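Uncharacterized protein RUMGNA_01417 (Ruminococcus gnavus, PDB 3NRL) is of unknown function, a small all-beta protein of the DUF5348 family whose antiparallel sheet is found here in a two-chain assembly. Local coordinates at residues Y18-D23 against G29-G34; V46-E51 against W56-L61. All blocks are in the same frame, centred on the assembly; numbering follows the deposited sequence.

Contact 1: Y18-D23 against G29-G34; sequences YDIRFD and GGLHCG. With SO4 (sulfate ion), chain C.
With CG swung opposite its own backbone N (chi1 -166°), D19 turns its carboxylate to the amides of G29 and G30, while L31, its CG opposite the carbonyl carbon (chi1 -64°), carries its two methyls to Y18 CB and I20 CD1. OD1 of D19 lies 2.9 Å from G29 N and equally far from G30 N, both weak, bent bonds, and it also takes a weak bond from I20 N at 2.7 Å. Three weak donors round one oxygen would probably help to stabilise its negative charge. An alanine here would remove that acceptor and is likely to leave the G29 and G30 amides without their shared partner and the chain there less firmly held. The arrangement fastens the irregular chain after edge strand 26-27 back against strand 17-23 of the antiparallel sheet. L31 N donates to Y18 O at 3.0 Å in an almost straight bond (176°), and a water accepts from Y18 N and donates to L31 O. The I20 and L31 side chains cross at about a right angle, CD1 of I20 4.0 Å from CD2 of L31. C33 N donates to O1 of a sulfate, probably from the crystallisation liquor, which R17 NH2 also hydrogen-bonds.

Contact 2: V46-E51 against W56-L61; sequences VPVRIE and WYLVGL
R49 and V59, like E51 and Y57, face each other as antiparallel hydrogen-bonded pairs in the beta hairpin of strands 44-52 and 56-59, the latter an outermost strand of the chain's sheet. Four backbone bonds hold the register. V59 N gives R49 O the shortest, 2.8 Å, and R49 N returns one to V59 O; E51 and Y57 exchange the other two, through E51 N to Y57 O and Y57 N to E51 O. Between them, I50 and L58 form the non-hydrogen-bonded pair. A water donates to both P47 O and G60 O, joining the two segments beyond the last bridge, where 56-61 has left the strand. G60 has backbone angles that suit glycine, and a side chain there would run into P47 O.

Apolar contacts line the face carrying I50 and L58. CD2 of L58 meets CB of I50 at 3.9 Å, and CG1 of I50 approaches W56 CE3 at 3.8 Å. The indole is fixed farther out by its NE1 bond to G16 O. Toward the hairpin's open end, V48 CG1 packs on L61 CB, 3.8 Å away.

Charge and ring contacts occupy the face of R49, E51, Y57 and V59. Because the R49 chain bends at chi3 (71°), V59 CB lies against one guanidinium face near its rim, with NH2 3.9 Å from V59 CG2. CB of E51, at the root of its side chain, sits over the Y57 ring in a CH-pi contact, 4.0 Å from the centroid. Within strand 44-52, R49 and E51 form a salt bridge: NE of R49 meets the anti lone pair of E51 OE2 at 2.7 Å, in the guanidinium plane.

How the contacts relate
Contact 1 is mostly buried and ties irregular chain to strand 17-23, where one straight backbone bond is supplemented by weak bonds to a carboxylate. Contact 2, only partly buried, joins two strands of one hairpin through repeated backbone bonds, with an apolar face turned inward and a charged, more exposed one outward. They lie on opposite sides of the chain's centre, about 13 Å apart between centres, yet they meet: G34 N probably hydrogen-bonds to I50 O at 2.9 Å, and the rings of Y18 and W56 pack edge-to-face. Contact 1 closes along the chain before contact 2 opens, and both reach the same sheet.

Contact 1: Y18-D23 against G29-G34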
loop_
_atom_site.group_PDB
_atom_site.type_symbol
_atom_site.label_atom_id
_atom_site.label_comp_id
_atom_site.label_asym_id
_atom_site.label_seq_id
_atom_site.Cartn_x
_atom_site.Cartn_y
_atom_site.Cartn_z
ATOM N N TYR A 18 4.050 -10.457 1.099
ATOM C CA TYR A 18 3.748 -9.126 0.608
ATOM C C TYR A 18 3.106 -9.373 -0.745
ATOM O O TYR A 18 3.347 -10.407 -1.373
ATOM C CB TYR A 18 5.033 -8.302 0.461
ATOM C CG TYR A 18 5.331 -7.486 1.695
ATOM C CD1 TYR A 18 4.724 -6.244 1.893
ATOM C CD2 TYR A 18 6.134 -7.996 2.712
ATOM C CE1 TYR A 18 4.905 -5.535 3.079
ATOM C CE2 TYR A 18 6.318 -7.300 3.898
ATOM C CZ TYR A 18 5.702 -6.074 4.078
ATOM O OH TYR A 18 5.877 -5.396 5.261
ATOM N N ASP A 19 2.267 -8.448 -1.184
ATOM C CA ASP A 19 1.606 -8.606 -2.468
ATOM C C ASP A 19 1.549 -7.257 -3.157
ATOM O O ASP A 19 1.884 -6.234 -2.564
ATOM C CB ASP A 19 0.199 -9.174 -2.263
ATOM C CG ASP A 19 -0.424 -9.683 -3.552
ATOM O OD1 ASP A 19 0.288 -9.780 -4.573
ATOM O OD2 ASP A 19 -1.633 -9.998 -3.534
ATOM N N ILE A 20 1.127 -7.258 -4.412
ATOM C CA ILE A 20 1.043 -6.025 -5.169
ATOM C C ILE A 20 -0.346 -5.819 -5.745
ATOM O O ILE A 20 -0.885 -6.692 -6.421
ATOM C CB ILE A 20 2.047 -6.026 -6.324
ATOM C CG1 ILE A 20 3.477 -6.066 -5.769
ATOM C CG2 ILE A 20 1.832 -4.802 -7.199
ATOM C CD1 ILE A 20 4.532 -6.257 -6.822
ATOM N N ARG A 21 -0.924 -4.660 -5.463
ATOM C CA ARG A 21 -2.238 -4.331 -5.987
ATOM C C ARG A 21 -2.033 -3.474 -7.233
ATOM O O ARG A 21 -1.494 -2.367 -7.149
ATOM C CB ARG A 21 -3.054 -3.545 -4.967
ATOM C CG ARG A 21 -4.351 -3.021 -5.558
ATOM C CD ARG A 21 -4.791 -1.740 -4.882
ATOM N NE ARG A 21 -5.482 -1.988 -3.624
ATOM C CZ ARG A 21 -6.617 -2.673 -3.529
ATOM N NH1 ARG A 21 -7.168 -3.176 -4.626
ATOM N NH2 ARG A 21 -7.204 -2.836 -2.348
ATOM N N PHE A 22 -2.462 -3.988 -8.382
ATOM C CA PHE A 22 -2.315 -3.266 -9.639
ATOM C C PHE A 22 -3.558 -2.453 -9.974
ATOM O O PHE A 22 -3.466 -1.354 -10.520
ATOM C CB PHE A 22 -2.047 -4.242 -10.785
ATOM C CG PHE A 22 -0.729 -4.948 -10.688
ATOM C CD1 PHE A 22 0.463 -4.238 -10.749
ATOM C CD2 PHE A 22 -0.679 -6.330 -10.557
ATOM C CE1 PHE A 22 1.690 -4.894 -10.680
ATOM C CE2 PHE A 22 0.541 -6.997 -10.487
ATOM C CZ PHE A 22 1.728 -6.278 -10.549
ATOM N N ASP A 23 -4.718 -3.003 -9.647
ATOM C CA ASP A 23 -5.979 -2.339 -9.939
ATOM C C ASP A 23 -6.910 -2.499 -8.748
ATOM O O ASP A 23 -6.580 -3.188 -7.783
ATOM C CB ASP A 23 -6.612 -2.970 -11.184
ATOM C CG ASP A 23 -7.247 -1.949 -12.097
ATOM O OD1 ASP A 23 -8.096 -1.167 -11.619
ATOM O OD2 ASP A 23 -6.898 -1.931 -13.297
ATOM N N GLY A 29 -0.861 -11.717 -6.465
ATOM C CA GLY A 29 -1.085 -13.054 -5.939
ATOM C C GLY A 29 -0.120 -13.483 -4.853
ATOM O O GLY A 29 -0.286 -14.545 -4.253
ATOM N N GLY A 30 0.893 -12.663 -4.596
ATOM C CA GLY A 30 1.859 -13.000 -3.568
ATOM C C GLY A 30 3.277 -13.106 -4.087
ATOM O O GLY A 30 3.562 -13.887 -4.995
ATOM N N LEU A 31 4.168 -12.311 -3.502
ATOM C CA LEU A 31 5.577 -12.298 -3.874
ATOM C C LEU A 31 6.349 -13.401 -3.155
ATOM O O LEU A 31 6.169 -13.613 -1.961
ATOM C CB LEU A 31 6.193 -10.950 -3.511
ATOM C CG LEU A 31 5.636 -9.733 -4.246
ATOM C CD1 LEU A 31 6.168 -8.457 -3.596
ATOM C CD2 LEU A 31 6.034 -9.795 -5.703
ATOM N N HIS A 32 7.214 -14.093 -3.886
ATOM C CA HIS A 32 8.020 -15.163 -3.305
ATOM C C HIS A 32 9.463 -14.686 -3.192
ATOM O O HIS A 32 9.877 -13.787 -3.930
ATOM C CB HIS A 32 7.955 -16.406 -4.192
ATOM C CG HIS A 32 6.563 -16.903 -4.429
ATOM N ND1 HIS A 32 5.724 -17.277 -3.403
ATOM C CD2 HIS A 32 5.864 -17.080 -5.575
ATOM C CE1 HIS A 32 4.564 -17.662 -3.907
ATOM N NE2 HIS A 32 4.623 -17.552 -5.221
ATOM N N CYS A 33 10.226 -15.275 -2.274
ATOM C CA CYS A 33 11.620 -14.882 -2.107
ATOM C C CYS A 33 12.332 -14.859 -3.452
ATOM O O CYS A 33 12.116 -15.729 -4.292
ATOM C CB CYS A 33 12.350 -15.844 -1.164
ATOM S SG CYS A 33 11.894 -15.682 0.570
ATOM N N GLY A 34 13.164 -13.845 -3.658
ATOM C CA GLY A 34 13.901 -13.743 -4.903
ATOM C C GLY A 34 13.252 -12.934 -6.014
ATOM O O GLY A 34 13.928 -12.554 -6.969
HETATM S S SO4 C . 9.140 -18.581 -0.498
HETATM O O1 SO4 C . 8.714 -17.178 -0.629
HETATM O O2 SO4 C . 8.052 -19.375 0.096
HETATM O O3 SO4 C . 9.476 -19.119 -1.831
HETATM O O4 SO4 C . 10.326 -18.652 0.376
HETATM O O HOH W 1 5.988 -11.702 -0.138
#

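Contact 2: V46-E51 against W56-L61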
loop_
_atom_site.group_PDB
_atom_site.type_symbol
_atom_site.label_atom_id
_atom_site.label_comp_id
_atom_site.label_asym_id
_atom_site.label_seq_id
_atom_site.Cartn_x
_atom_site.Cartn_y
_atom_site.Cartn_z
ATOM N N VAL A 46 14.051 2.323 -8.588
ATOM C CA VAL A 46 15.200 1.614 -8.032
ATOM C C VAL A 46 14.977 0.106 -8.062
ATOM O O VAL A 46 13.981 -0.388 -7.536
ATOM C CB VAL A 46 15.441 2.037 -6.560
ATOM C CG1 VAL A 46 16.694 1.361 -6.016
ATOM C CG2 VAL A 46 15.549 3.554 -6.460
ATOM N N PRO A 47 15.907 -0.646 -8.675
ATOM C CA PRO A 47 15.778 -2.105 -8.751
ATOM C C PRO A 47 16.010 -2.768 -7.398
ATOM O O PRO A 47 17.011 -2.509 -6.728
ATOM C CB PRO A 47 16.847 -2.493 -9.770
ATOM C CG PRO A 47 17.914 -1.480 -9.522
ATOM C CD PRO A 47 17.109 -0.192 -9.397
ATOM N N VAL A 48 15.078 -3.617 -6.993
ATOM C CA VAL A 48 15.213 -4.311 -5.720
ATOM C C VAL A 48 14.836 -5.773 -5.869
ATOM O O VAL A 48 14.312 -6.197 -6.901
ATOM C CB VAL A 48 14.298 -3.697 -4.629
ATOM C CG1 VAL A 48 14.599 -2.223 -4.456
ATOM C CG2 VAL A 48 12.833 -3.886 -5.010
ATOM N N ARG A 49 15.107 -6.539 -4.820
ATOM C CA ARG A 49 14.777 -7.956 -4.788
ATOM C C ARG A 49 14.204 -8.170 -3.397
ATOM O O ARG A 49 14.768 -7.682 -2.420
ATOM C CB ARG A 49 16.043 -8.807 -4.983
ATOM C CG ARG A 49 15.773 -10.300 -5.159
ATOM C CD ARG A 49 17.040 -11.090 -5.513
ATOM N NE ARG A 49 17.980 -11.197 -4.398
ATOM C CZ ARG A 49 19.158 -10.581 -4.348
ATOM N NH1 ARG A 49 19.557 -9.810 -5.350
ATOM N NH2 ARG A 49 19.937 -10.729 -3.289
ATOM N N ILE A 50 13.074 -8.860 -3.294
ATOM C CA ILE A 50 12.506 -9.089 -1.975
ATOM C C ILE A 50 13.010 -10.425 -1.447
ATOM O O ILE A 50 13.076 -11.407 -2.181
ATOM C CB ILE A 50 10.959 -9.065 -1.989
ATOM C CG1 ILE A 50 10.436 -9.116 -0.554
ATOM C CG2 ILE A 50 10.410 -10.230 -2.803
ATOM C CD1 ILE A 50 8.980 -8.724 -0.420
ATOM N N GLU A 51 13.387 -10.444 -0.174
ATOM C CA GLU A 51 13.913 -11.650 0.452
ATOM C C GLU A 51 13.328 -11.821 1.843
ATOM O O GLU A 51 12.671 -10.923 2.368
ATOM C CB GLU A 51 15.440 -11.570 0.558
ATOM C CG GLU A 51 16.173 -11.503 -0.769
ATOM C CD GLU A 51 16.120 -12.809 -1.550
ATOM O OE1 GLU A 51 15.551 -13.804 -1.043
ATOM O OE2 GLU A 51 16.654 -12.836 -2.678
ATOM N N TRP A 56 10.473 -10.037 6.155
ATOM C CA TRP A 56 10.642 -9.604 4.770
ATOM C C TRP A 56 11.451 -8.314 4.673
ATOM O O TRP A 56 11.263 -7.393 5.468
ATOM C CB TRP A 56 9.280 -9.381 4.110
ATOM C CG TRP A 56 8.440 -10.608 4.016
ATOM C CD1 TRP A 56 7.431 -10.978 4.854
ATOM C CD2 TRP A 56 8.534 -11.635 3.021
ATOM N NE1 TRP A 56 6.887 -12.173 4.443
ATOM C CE2 TRP A 56 7.547 -12.598 3.320
ATOM C CE3 TRP A 56 9.358 -11.834 1.906
ATOM C CZ2 TRP A 56 7.358 -13.744 2.544
ATOM C CZ3 TRP A 56 9.169 -12.979 1.131
ATOM C CH2 TRP A 56 8.177 -13.918 1.456
ATOM N N TYR A 57 12.347 -8.244 3.692
ATOM C CA TYR A 57 13.153 -7.047 3.506
ATOM C C TYR A 57 13.533 -6.901 2.038
ATOM O O TYR A 57 13.416 -7.848 1.259
ATOM C CB TYR A 57 14.416 -7.108 4.372
ATOM C CG TYR A 57 15.406 -8.173 3.962
ATOM C CD1 TYR A 57 16.470 -7.872 3.115
ATOM C CD2 TYR A 57 15.285 -9.481 4.431
ATOM C CE1 TYR A 57 17.396 -8.846 2.749
ATOM C CE2 TYR A 57 16.205 -10.466 4.070
ATOM C CZ TYR A 57 17.257 -10.136 3.230
ATOM O OH TYR A 57 18.177 -11.094 2.886
ATOM N N LEU A 58 13.976 -5.709 1.659
ATOM C CA LEU A 58 14.358 -5.481 0.275
ATOM C C LEU A 58 15.862 -5.319 0.119
ATOM O O LEU A 58 16.520 -4.653 0.920
ATOM C CB LEU A 58 13.661 -4.232 -0.267
ATOM C CG LEU A 58 12.133 -4.194 -0.203
ATOM C CD1 LEU A 58 11.635 -2.884 -0.812
ATOM C CD2 LEU A 58 11.549 -5.383 -0.950
ATOM N N VAL A 59 16.408 -5.965 -0.902
ATOM C CA VAL A 59 17.820 -5.839 -1.202
ATOM C C VAL A 59 17.851 -4.788 -2.308
ATOM O O VAL A 59 17.089 -4.881 -3.271
ATOM C CB VAL A 59 18.418 -7.153 -1.761
ATOM C CG1 VAL A 59 19.823 -6.898 -2.301
ATOM C CG2 VAL A 59 18.452 -8.220 -0.672
ATOM N N GLY A 60 18.700 -3.779 -2.158
ATOM C CA GLY A 60 18.804 -2.755 -3.179
ATOM C C GLY A 60 18.311 -1.381 -2.787
ATOM O O GLY A 60 18.536 -0.410 -3.506
ATOM N N LEU A 61 17.642 -1.292 -1.643
ATOM C CA LEU A 61 17.118 -0.019 -1.186
ATOM C C LEU A 61 16.850 -0.054 0.311
ATOM O O LEU A 61 16.227 -0.984 0.821
ATOM C CB LEU A 61 15.823 0.306 -1.944
ATOM C CG LEU A 61 15.080 1.607 -1.632
ATOM C CD1 LEU A 61 15.948 2.815 -1.954
ATOM C CD2 LEU A 61 13.797 1.648 -2.449
HETATM O O HOH W 2 19.155 -0.754 -6.131
#